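Local coordinates for acidocalcisomal pyrophosphatase (Trypanosoma cruzi, PDB 5CUV), which probably hydrolyses inorganic pyrophosphate to phosphate with the help of magnesium, at residues R98-M103 with E133-W138; W364-K369 with N377-N382; H102-K105 with V110-E113. All coordinates share one frame; numbering follows the deposited sequence.

Contact 1 of 3, residues R98-M103 with E133-W138; sequences RKIEHM and EKFWAW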
loop_
_atom_site.group_PDB
_atom_site.type_symbol
_atom_site.label_atom_id
_atom_site.label_comp_id
_atom_site.label_asym_id
_atom_site.label_seq_id
_atom_site.Cartn_x
_atom_site.Cartn_y
_atom_site.Cartn_z
ATOM N N ARG A 98 38.734 -2.054 45.576
ATOM C CA ARG A 98 38.581 -2.941 44.422
ATOM C C ARG A 98 37.112 -2.828 43.969
ATOM O O ARG A 98 36.775 -3.092 42.811
ATOM C CB ARG A 98 38.948 -4.402 44.802
ATOM C CG ARG A 98 37.789 -5.155 45.503
ATOM C CD ARG A 98 38.137 -6.028 46.729
ATOM N NE ARG A 98 38.490 -7.402 46.381
ATOM C CZ ARG A 98 38.343 -8.438 47.202
ATOM N NH1 ARG A 98 37.844 -8.269 48.423
ATOM N NH2 ARG A 98 38.715 -9.646 46.801
ATOM N N LYS A 99 36.254 -2.419 44.901
ATOM C CA LYS A 99 34.840 -2.276 44.619
ATOM C C LYS A 99 34.643 -0.941 43.962
ATOM O O LYS A 99 34.068 -0.855 42.889
ATOM C CB LYS A 99 34.023 -2.378 45.898
ATOM C CG LYS A 99 33.496 -3.768 46.117
ATOM C CD LYS A 99 32.855 -4.301 44.840
ATOM C CE LYS A 99 32.365 -5.732 45.020
ATOM N NZ LYS A 99 33.515 -6.600 45.481
ATOM N N ILE A 100 35.116 0.104 44.617
ATOM C CA ILE A 100 35.055 1.447 44.072
ATOM C C ILE A 100 35.549 1.386 42.603
ATOM O O ILE A 100 35.093 2.143 41.759
ATOM C CB ILE A 100 35.998 2.401 44.865
ATOM C CG1 ILE A 100 35.453 2.631 46.287
ATOM C CG2 ILE A 100 36.262 3.654 44.035
ATOM C CD1 ILE A 100 34.765 3.950 46.514
ATOM N N GLU A 101 36.484 0.491 42.300
ATOM C CA GLU A 101 36.989 0.391 40.933
ATOM C C GLU A 101 35.980 -0.313 40.005
ATOM O O GLU A 101 35.923 -0.006 38.812
ATOM C CB GLU A 101 38.325 -0.349 40.920
ATOM C CG GLU A 101 38.918 -0.648 39.539
ATOM C CD GLU A 101 40.144 -1.607 39.603
ATOM O OE1 GLU A 101 41.127 -1.290 40.341
ATOM O OE2 GLU A 101 40.114 -2.671 38.907
ATOM N N HIS A 102 35.207 -1.271 40.523
ATOM C CA HIS A 102 34.201 -1.929 39.685
ATOM C C HIS A 102 33.096 -0.901 39.492
ATOM O O HIS A 102 32.643 -0.662 38.364
ATOM C CB HIS A 102 33.586 -3.150 40.365
ATOM C CG HIS A 102 34.116 -4.466 39.878
ATOM N ND1 HIS A 102 35.414 -4.886 40.113
ATOM C CD2 HIS A 102 33.486 -5.509 39.278
ATOM C CE1 HIS A 102 35.557 -6.133 39.693
ATOM N NE2 HIS A 102 34.403 -6.536 39.184
HETATM N N MSE A 103 32.668 -0.307 40.611
HETATM C CA MSE A 103 31.643 0.734 40.586
HETATM C C MSE A 103 32.005 1.767 39.543
HETATM O O MSE A 103 31.159 2.137 38.758
HETATM C CB MSE A 103 31.513 1.381 41.963
HETATM C CG MSE A 103 30.458 2.474 42.028
HETATM SE SE MSE A 103 30.085 3.114 43.796
HETATM C CE MSE A 103 28.881 4.571 43.316
ATOM N N GLU A 133 31.727 10.049 51.036
ATOM C CA GLU A 133 32.185 11.430 50.946
ATOM C C GLU A 133 33.527 11.544 50.274
ATOM O O GLU A 133 33.733 12.447 49.455
ATOM C CB GLU A 133 32.294 12.089 52.317
ATOM C CG GLU A 133 30.983 12.615 52.903
ATOM C CD GLU A 133 30.148 13.402 51.892
ATOM O OE1 GLU A 133 30.724 14.097 51.003
ATOM O OE2 GLU A 133 28.905 13.313 52.003
ATOM N N LYS A 134 34.453 10.654 50.625
ATOM C CA LYS A 134 35.772 10.716 50.015
ATOM C C LYS A 134 35.666 10.296 48.570
ATOM O O LYS A 134 36.409 10.795 47.727
ATOM C CB LYS A 134 36.783 9.814 50.738
ATOM C CG LYS A 134 37.632 10.520 51.809
ATOM C CD LYS A 134 38.134 11.943 51.373
ATOM C CE LYS A 134 39.311 12.421 52.249
ATOM N NZ LYS A 134 39.336 11.627 53.519
ATOM N N PHE A 135 34.755 9.365 48.283
ATOM C CA PHE A 135 34.577 8.912 46.916
ATOM C C PHE A 135 34.030 10.063 46.124
ATOM O O PHE A 135 34.668 10.547 45.185
ATOM C CB PHE A 135 33.598 7.735 46.850
ATOM C CG PHE A 135 33.197 7.345 45.447
ATOM C CD1 PHE A 135 34.139 6.827 44.552
ATOM C CD2 PHE A 135 31.875 7.563 44.995
ATOM C CE1 PHE A 135 33.779 6.537 43.221
ATOM C CE2 PHE A 135 31.509 7.273 43.673
ATOM C CZ PHE A 135 32.462 6.762 42.789
ATOM N N TRP A 136 32.852 10.518 46.543
ATOM C CA TRP A 136 32.174 11.618 45.873
ATOM C C TRP A 136 33.085 12.824 45.705
ATOM O O TRP A 136 33.061 13.466 44.688
ATOM C CB TRP A 136 30.879 11.983 46.619
ATOM C CG TRP A 136 30.105 13.098 45.972
ATOM C CD1 TRP A 136 29.818 14.308 46.523
ATOM C CD2 TRP A 136 29.592 13.147 44.623
ATOM N NE1 TRP A 136 29.165 15.116 45.613
ATOM C CE2 TRP A 136 29.014 14.436 44.441
ATOM C CE3 TRP A 136 29.568 12.237 43.556
ATOM C CZ2 TRP A 136 28.420 14.837 43.237
ATOM C CZ3 TRP A 136 28.976 12.634 42.353
ATOM C CH2 TRP A 136 28.407 13.932 42.206
ATOM N N ALA A 137 33.926 13.107 46.686
ATOM C CA ALA A 137 34.840 14.252 46.592
ATOM C C ALA A 137 35.840 14.039 45.469
ATOM O O ALA A 137 36.203 14.958 44.727
ATOM C CB ALA A 137 35.575 14.431 47.893
ATOM N N TRP A 138 36.276 12.801 45.341
ATOM C CA TRP A 138 37.248 12.458 44.308
ATOM C C TRP A 138 36.632 12.508 42.898
ATOM O O TRP A 138 37.267 13.007 41.971
ATOM C CB TRP A 138 37.839 11.048 44.566
ATOM C CG TRP A 138 38.714 10.580 43.424
ATOM C CD1 TRP A 138 39.984 11.009 43.124
ATOM C CD2 TRP A 138 38.345 9.679 42.389
ATOM N NE1 TRP A 138 40.426 10.429 41.959
ATOM C CE2 TRP A 138 39.437 9.605 41.485
ATOM C CE3 TRP A 138 37.195 8.931 42.123
ATOM C CZ2 TRP A 138 39.407 8.804 40.333
ATOM C CZ3 TRP A 138 37.162 8.134 40.967
ATOM C CH2 TRP A 138 38.261 8.078 40.090
#
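Ile100 is the first residue of 98-103 to reach helix 132-141, and it does so with both of its branches against the ring of Phe135. The CA atoms of these two residues lie 8.0 Å apart, the nearest pair between the segments, which leaves room for one layer of side chains. The longer branch carries Ile100 CD1 to within 3.5 Å of Phe135 CD1, approaching the ring obliquely. Ile100 CG2, set opposite the backbone N by a chi1 of -69°, lies 3.9 Å from Phe135 CE1 and so touches the ring farther out. The two side chains run past one another in opposite directions. A branched isoleucine suits this place because it meets two parts of the ring at once.

The helices joined here belong to a compact helical domain whose topology is consistent with a pair of EF-hands: the short strands 95-96 and 129-130 pair antiparallel, and each runs into one of the two helices. Ile100 and Phe135 are buried between helices 97-106 and 132-141.

One turn on, Met103, present as selenomethionine, approaches from the same side of the ring plane as Ile100. Its chain is fully extended, with CG anti to the backbone N (chi1 -180°), and carries Met103 CE to 3.8 Å from Phe135 CE2, across the ring from the CD1 that Ile100 touches. Met103 SE lies 4.8 Å from the centroid of the Phe135 ring, 28° off the normal, a Met-aromatic contact of oblique geometry. The long, unbranched chain also reaches Met83 and Phe87 of helix 73-87, bringing a third helix into this buried packing.

Contact 2 of 3, residues W364-K369 with N377-N382; sequences WFRVYK and NKFVFN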
loop_
_atom_site.group_PDB
_atom_site.type_symbol
_atom_site.label_atom_id
_atom_site.label_comp_id
_atom_site.label_asym_id
_atom_site.label_seq_id
_atom_site.Cartn_x
_atom_site.Cartn_y
_atom_site.Cartn_z
ATOM N N TRP A 364 -9.154 -22.958 -13.923
ATOM C CA TRP A 364 -8.387 -22.815 -15.136
ATOM C C TRP A 364 -7.568 -24.127 -15.394
ATOM O O TRP A 364 -7.617 -24.691 -16.472
ATOM C CB TRP A 364 -7.496 -21.535 -15.083
ATOM C CG TRP A 364 -7.071 -21.038 -16.467
ATOM C CD1 TRP A 364 -7.607 -19.985 -17.185
ATOM C CD2 TRP A 364 -5.958 -21.516 -17.253
ATOM N NE1 TRP A 364 -6.883 -19.778 -18.339
ATOM C CE2 TRP A 364 -5.871 -20.693 -18.406
ATOM C CE3 TRP A 364 -5.030 -22.548 -17.086
ATOM C CZ2 TRP A 364 -4.889 -20.864 -19.377
ATOM C CZ3 TRP A 364 -4.049 -22.723 -18.060
ATOM C CH2 TRP A 364 -3.986 -21.877 -19.196
ATOM N N PHE A 365 -6.857 -24.647 -14.407
ATOM C CA PHE A 365 -6.095 -25.870 -14.667
ATOM C C PHE A 365 -6.942 -27.147 -14.839
ATOM O O PHE A 365 -6.514 -28.118 -15.509
ATOM C CB PHE A 365 -5.049 -26.063 -13.574
ATOM C CG PHE A 365 -3.888 -25.157 -13.726
ATOM C CD1 PHE A 365 -3.045 -25.267 -14.827
ATOM C CD2 PHE A 365 -3.667 -24.140 -12.827
ATOM C CE1 PHE A 365 -2.013 -24.389 -15.023
ATOM C CE2 PHE A 365 -2.626 -23.242 -13.028
ATOM C CZ PHE A 365 -1.797 -23.383 -14.143
ATOM N N ARG A 366 -8.131 -27.153 -14.243
ATOM C CA ARG A 366 -8.962 -28.287 -14.358
ATOM C C ARG A 366 -9.451 -28.379 -15.778
ATOM O O ARG A 366 -9.559 -29.451 -16.341
ATOM C CB ARG A 366 -10.165 -28.165 -13.416
ATOM C CG ARG A 366 -11.309 -29.175 -13.678
ATOM C CD ARG A 366 -12.475 -28.987 -12.672
ATOM N NE ARG A 366 -13.551 -28.147 -13.198
ATOM C CZ ARG A 366 -14.374 -28.526 -14.185
ATOM N NH1 ARG A 366 -14.225 -29.735 -14.718
ATOM N NH2 ARG A 366 -15.327 -27.712 -14.672
ATOM N N VAL A 367 -9.702 -27.256 -16.417
ATOM C CA VAL A 367 -10.317 -27.388 -17.727
ATOM C C VAL A 367 -9.609 -26.908 -18.941
ATOM O O VAL A 367 -10.215 -26.936 -19.997
ATOM C CB VAL A 367 -11.729 -26.708 -17.736
ATOM C CG1 VAL A 367 -12.529 -27.130 -16.449
ATOM C CG2 VAL A 367 -11.608 -25.163 -17.773
ATOM N N TYR A 368 -8.340 -26.512 -18.845
ATOM C CA TYR A 368 -7.691 -25.937 -20.023
ATOM C C TYR A 368 -7.509 -26.826 -21.229
ATOM O O TYR A 368 -7.236 -26.309 -22.316
ATOM C CB TYR A 368 -6.360 -25.265 -19.651
ATOM C CG TYR A 368 -5.212 -26.182 -19.458
ATOM C CD1 TYR A 368 -4.360 -26.491 -20.508
ATOM C CD2 TYR A 368 -4.934 -26.712 -18.206
ATOM C CE1 TYR A 368 -3.253 -27.297 -20.304
ATOM C CE2 TYR A 368 -3.825 -27.534 -17.983
ATOM C CZ TYR A 368 -2.990 -27.818 -19.033
ATOM O OH TYR A 368 -1.879 -28.622 -18.800
ATOM N N LYS A 369 -7.677 -28.139 -21.067
ATOM C CA LYS A 369 -7.520 -29.034 -22.218
ATOM C C LYS A 369 -8.811 -29.359 -22.919
ATOM O O LYS A 369 -8.777 -29.767 -24.053
ATOM C CB LYS A 369 -6.928 -30.360 -21.827
ATOM C CG LYS A 369 -5.646 -30.278 -21.130
ATOM C CD LYS A 369 -5.104 -31.663 -21.056
ATOM C CE LYS A 369 -3.617 -31.609 -20.916
ATOM N NZ LYS A 369 -3.377 -31.072 -19.569
ATOM N N ASN A 377 -8.835 -32.193 -15.843
ATOM C CA ASN A 377 -7.677 -32.800 -15.207
ATOM C C ASN A 377 -8.104 -33.121 -13.779
ATOM O O ASN A 377 -9.038 -32.496 -13.244
ATOM C CB ASN A 377 -6.486 -31.845 -15.181
ATOM C CG ASN A 377 -5.961 -31.520 -16.565
ATOM O OD1 ASN A 377 -5.786 -30.333 -16.938
ATOM N ND2 ASN A 377 -5.692 -32.549 -17.342
ATOM N N LYS A 378 -7.416 -34.078 -13.158
ATOM C CA LYS A 378 -7.737 -34.459 -11.788
ATOM C C LYS A 378 -6.684 -33.850 -10.840
ATOM O O LYS A 378 -5.630 -33.448 -11.288
ATOM C CB LYS A 378 -7.711 -35.985 -11.686
ATOM C CG LYS A 378 -8.571 -36.765 -12.708
ATOM C CD LYS A 378 -10.058 -36.450 -12.520
ATOM C CE LYS A 378 -10.983 -37.502 -13.120
ATOM N NZ LYS A 378 -10.895 -38.829 -12.415
ATOM N N PHE A 379 -6.965 -33.797 -9.537
ATOM C CA PHE A 379 -6.011 -33.281 -8.537
ATOM C C PHE A 379 -5.873 -34.224 -7.327
ATOM O O PHE A 379 -6.848 -34.877 -6.917
ATOM C CB PHE A 379 -6.476 -31.933 -7.950
ATOM C CG PHE A 379 -6.743 -30.897 -8.959
ATOM C CD1 PHE A 379 -7.889 -30.975 -9.761
ATOM C CD2 PHE A 379 -5.785 -29.924 -9.230
ATOM C CE1 PHE A 379 -8.075 -30.100 -10.841
ATOM C CE2 PHE A 379 -5.949 -29.035 -10.306
ATOM C CZ PHE A 379 -7.103 -29.125 -11.122
ATOM N N VAL A 380 -4.682 -34.253 -6.728
ATOM C CA VAL A 380 -4.485 -35.013 -5.510
ATOM C C VAL A 380 -5.053 -34.146 -4.403
ATOM O O VAL A 380 -5.455 -33.004 -4.669
ATOM C CB VAL A 380 -3.060 -35.195 -5.217
ATOM C CG1 VAL A 380 -2.444 -36.082 -6.307
ATOM C CG2 VAL A 380 -2.404 -33.803 -5.071
ATOM N N PHE A 381 -5.118 -34.670 -3.177
ATOM C CA PHE A 381 -5.670 -33.928 -2.028
ATOM C C PHE A 381 -6.979 -33.238 -2.283
ATOM O O PHE A 381 -7.229 -32.150 -1.759
ATOM C CB PHE A 381 -4.695 -32.880 -1.525
ATOM C CG PHE A 381 -3.448 -33.455 -0.972
ATOM C CD1 PHE A 381 -2.400 -33.755 -1.793
ATOM C CD2 PHE A 381 -3.355 -33.760 0.350
ATOM C CE1 PHE A 381 -1.263 -34.366 -1.296
ATOM C CE2 PHE A 381 -2.222 -34.365 0.864
ATOM C CZ PHE A 381 -1.178 -34.669 0.031
ATOM N N ASN A 382 -7.821 -33.864 -3.090
ATOM C CA ASN A 382 -9.136 -33.307 -3.361
ATOM C C ASN A 382 -9.098 -31.916 -3.949
ATOM O O ASN A 382 -9.994 -31.107 -3.681
ATOM C CB ASN A 382 -9.981 -33.302 -2.073
ATOM C CG ASN A 382 -10.190 -34.731 -1.491
ATOM O OD1 ASN A 382 -9.330 -35.249 -0.740
ATOM N ND2 ASN A 382 -11.314 -35.374 -1.861
#
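The backbones of Arg366 and Asn377 approach to 4.8 Å between their CA atoms, where the loop 377-382 comes back past the C-terminal part of helix 357-367. One hydrogen bond joins them: Asn377 N donates to Arg366 O over 2.9 Å, with an N-H...O angle of 152°. The donor lies in the carbonyl plane, on a lone pair, so a helical carbonyl gains its partner from the returning chain. Two residues on, Phe379 keeps CG beside its backbone N (chi1 -55°), which swings the ring back to meet the helix with an edge. Phe379 CZ is 3.8 Å from Arg366 CA, and Phe379 CE1 is 3.8 Å from Arg366 CB. A flat phenyl group suits this place, since His362 of the same helix stacks on it while its rim fits against the helix backbone.

The side chain of Asn377 lies between the Phe365 carbonyl, Tyr368 and Lys369, its amide plane 55° from the Tyr368 ring. Arg366 uses its aliphatic base here.

Within the pyrophosphatase domain, the loop also bonds to strand 310-323, and the Tyr368 side chain comes within about 5 Å of that of Asp328, a magnesium ligand. A backbone bond and the Phe379 edge thus hold the loop beside the helix, while the Arg366 guanidinium, held by Glu363 and Glu376 of its own chain, also bridges to Asp62 of a third subunit.

Contact 3 of 3, residues H102-K105 with V110-E113; sequences HMCK and VMNE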
loop_
_atom_site.group_PDB
_atom_site.type_symbol
_atom_site.label_atom_id
_atom_site.label_comp_id
_atom_site.label_asym_id
_atom_site.label_seq_id
_atom_site.Cartn_x
_atom_site.Cartn_y
_atom_site.Cartn_z
ATOM N N HIS A 102 35.207 -1.271 40.523
ATOM C CA HIS A 102 34.201 -1.929 39.685
ATOM C C HIS A 102 33.096 -0.901 39.492
ATOM O O HIS A 102 32.643 -0.662 38.364
ATOM C CB HIS A 102 33.586 -3.150 40.365
ATOM C CG HIS A 102 34.116 -4.466 39.878
ATOM N ND1 HIS A 102 35.414 -4.886 40.113
ATOM C CD2 HIS A 102 33.486 -5.509 39.278
ATOM C CE1 HIS A 102 35.557 -6.133 39.693
ATOM N NE2 HIS A 102 34.403 -6.536 39.184
HETATM N N MSE A 103 32.668 -0.307 40.611
HETATM C CA MSE A 103 31.643 0.734 40.586
HETATM C C MSE A 103 32.005 1.767 39.543
HETATM O O MSE A 103 31.159 2.137 38.758
HETATM C CB MSE A 103 31.513 1.381 41.963
HETATM C CG MSE A 103 30.458 2.474 42.028
HETATM SE SE MSE A 103 30.085 3.114 43.796
HETATM C CE MSE A 103 28.881 4.571 43.316
ATOM N N CYS A 104 33.254 2.214 39.502
ATOM C CA CYS A 104 33.603 3.204 38.499
ATOM C C CYS A 104 33.418 2.720 37.080
ATOM O O CYS A 104 32.933 3.465 36.224
ATOM C CB CYS A 104 35.045 3.646 38.671
ATOM S SG CYS A 104 35.268 4.929 39.898
ATOM N N LYS A 105 33.810 1.467 36.829
ATOM C CA LYS A 105 33.696 0.894 35.504
ATOM C C LYS A 105 32.237 0.647 35.254
ATOM O O LYS A 105 31.770 0.555 34.115
ATOM C CB LYS A 105 34.523 -0.392 35.385
ATOM C CG LYS A 105 36.050 -0.103 35.291
ATOM C CD LYS A 105 36.911 -1.347 34.960
ATOM C CE LYS A 105 38.420 -1.123 35.306
ATOM N NZ LYS A 105 39.292 -2.345 35.126
ATOM N N VAL A 110 36.579 5.025 32.238
ATOM C CA VAL A 110 37.661 4.197 31.718
ATOM C C VAL A 110 38.836 4.174 32.683
ATOM O O VAL A 110 39.756 4.993 32.592
ATOM C CB VAL A 110 38.079 4.670 30.285
ATOM C CG1 VAL A 110 36.841 4.664 29.353
ATOM C CG2 VAL A 110 38.728 6.078 30.341
HETATM N N MSE A 111 38.918 3.174 33.547
HETATM C CA MSE A 111 39.942 3.101 34.567
HETATM C C MSE A 111 41.070 2.232 34.288
HETATM O O MSE A 111 41.175 1.140 34.641
HETATM C CB MSE A 111 39.452 2.708 35.938
HETATM C CG MSE A 111 38.233 3.262 36.656
HETATM SE SE MSE A 111 38.508 4.821 37.688
HETATM C CE MSE A 111 39.089 4.522 39.413
ATOM N N ASN A 112 42.039 2.741 33.621
ATOM C CA ASN A 112 43.224 1.934 33.316
ATOM C C ASN A 112 44.213 1.794 34.487
ATOM O O ASN A 112 44.093 2.479 35.504
ATOM C CB ASN A 112 43.956 2.422 32.063
ATOM C CG ASN A 112 44.125 3.911 32.024
ATOM O OD1 ASN A 112 44.564 4.523 32.992
ATOM N ND2 ASN A 112 43.787 4.513 30.884
ATOM N N GLU A 113 45.181 0.895 34.341
ATOM C CA GLU A 113 46.179 0.655 35.379
ATOM C C GLU A 113 46.640 1.959 36.041
ATOM O O GLU A 113 46.781 2.036 37.256
ATOM C CB GLU A 113 47.373 -0.101 34.769
ATOM C CG GLU A 113 47.011 -1.497 34.196
ATOM C CD GLU A 113 47.587 -1.784 32.789
ATOM O OE1 GLU A 113 48.816 -1.632 32.578
ATOM O OE2 GLU A 113 46.808 -2.180 31.888
#
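Met111, modelled as selenomethionine, folds its side chain against Cys104 and Lys105 near the end of helix 97-106. Met111 CB is the first atom to touch, 4.0 Å from CE of Lys105. Met111 CG then lies 3.8 Å from Cys104 CB. Bends at chi2 and chi3, both close to -90°, fold the chain against the cysteine. Met111 SE consequently sits 3.8 Å from Cys104 CB, and the terminal Met111 CE is 3.9 Å from Cys104 SG. A flexible, unbranched side chain suits a loop residue that must bend to follow a small neighbour, and the compact cysteine gives a helix surface over which it can lie.

Lys105 lies on the solvent-facing side. Its extended chain runs at a slant to that of Met111 and brings Lys105 CE to 3.6 Å from Met111 O. The aliphatic length thus packs over the loop backbone while the ammonium group stays toward the surface, where Glu101 offers it a weak, long ion pair.

Inward, Cys104 and Met111 both meet Trp138 of helix 132-141. Just beyond Met111, Asn112 takes the N-cap position of helix 113-123, its OD1 accepting a hydrogen bond from Asp115 N, a role for which a short polar side chain is well fitted. The turn joins helices 97-106 and 113-123, consistent with the linker of an EF-hand pair.

Contacts 1 and 3 belong to the same helical domain, their centres 10 Å apart. Both start from helix 97-106, sharing His102 and Met103; contact 3 closes within the next few residues, contact 1 only at helix 132-141. They touch directly: Trp138 CH2 of contact 1 is 3.7 Å from Met111 CE of contact 3. Helix 97-106 thus packs on helix 132-141 with one side and on the following loop with another. Contact 2 comes much later along the chain, in the pyrophosphatase domain near the magnesium site, on the opposite side of the chain's centre. Its centre is 80 Å from contact 1 and 74 Å from contact 3, separations consistent with two separately packed domains.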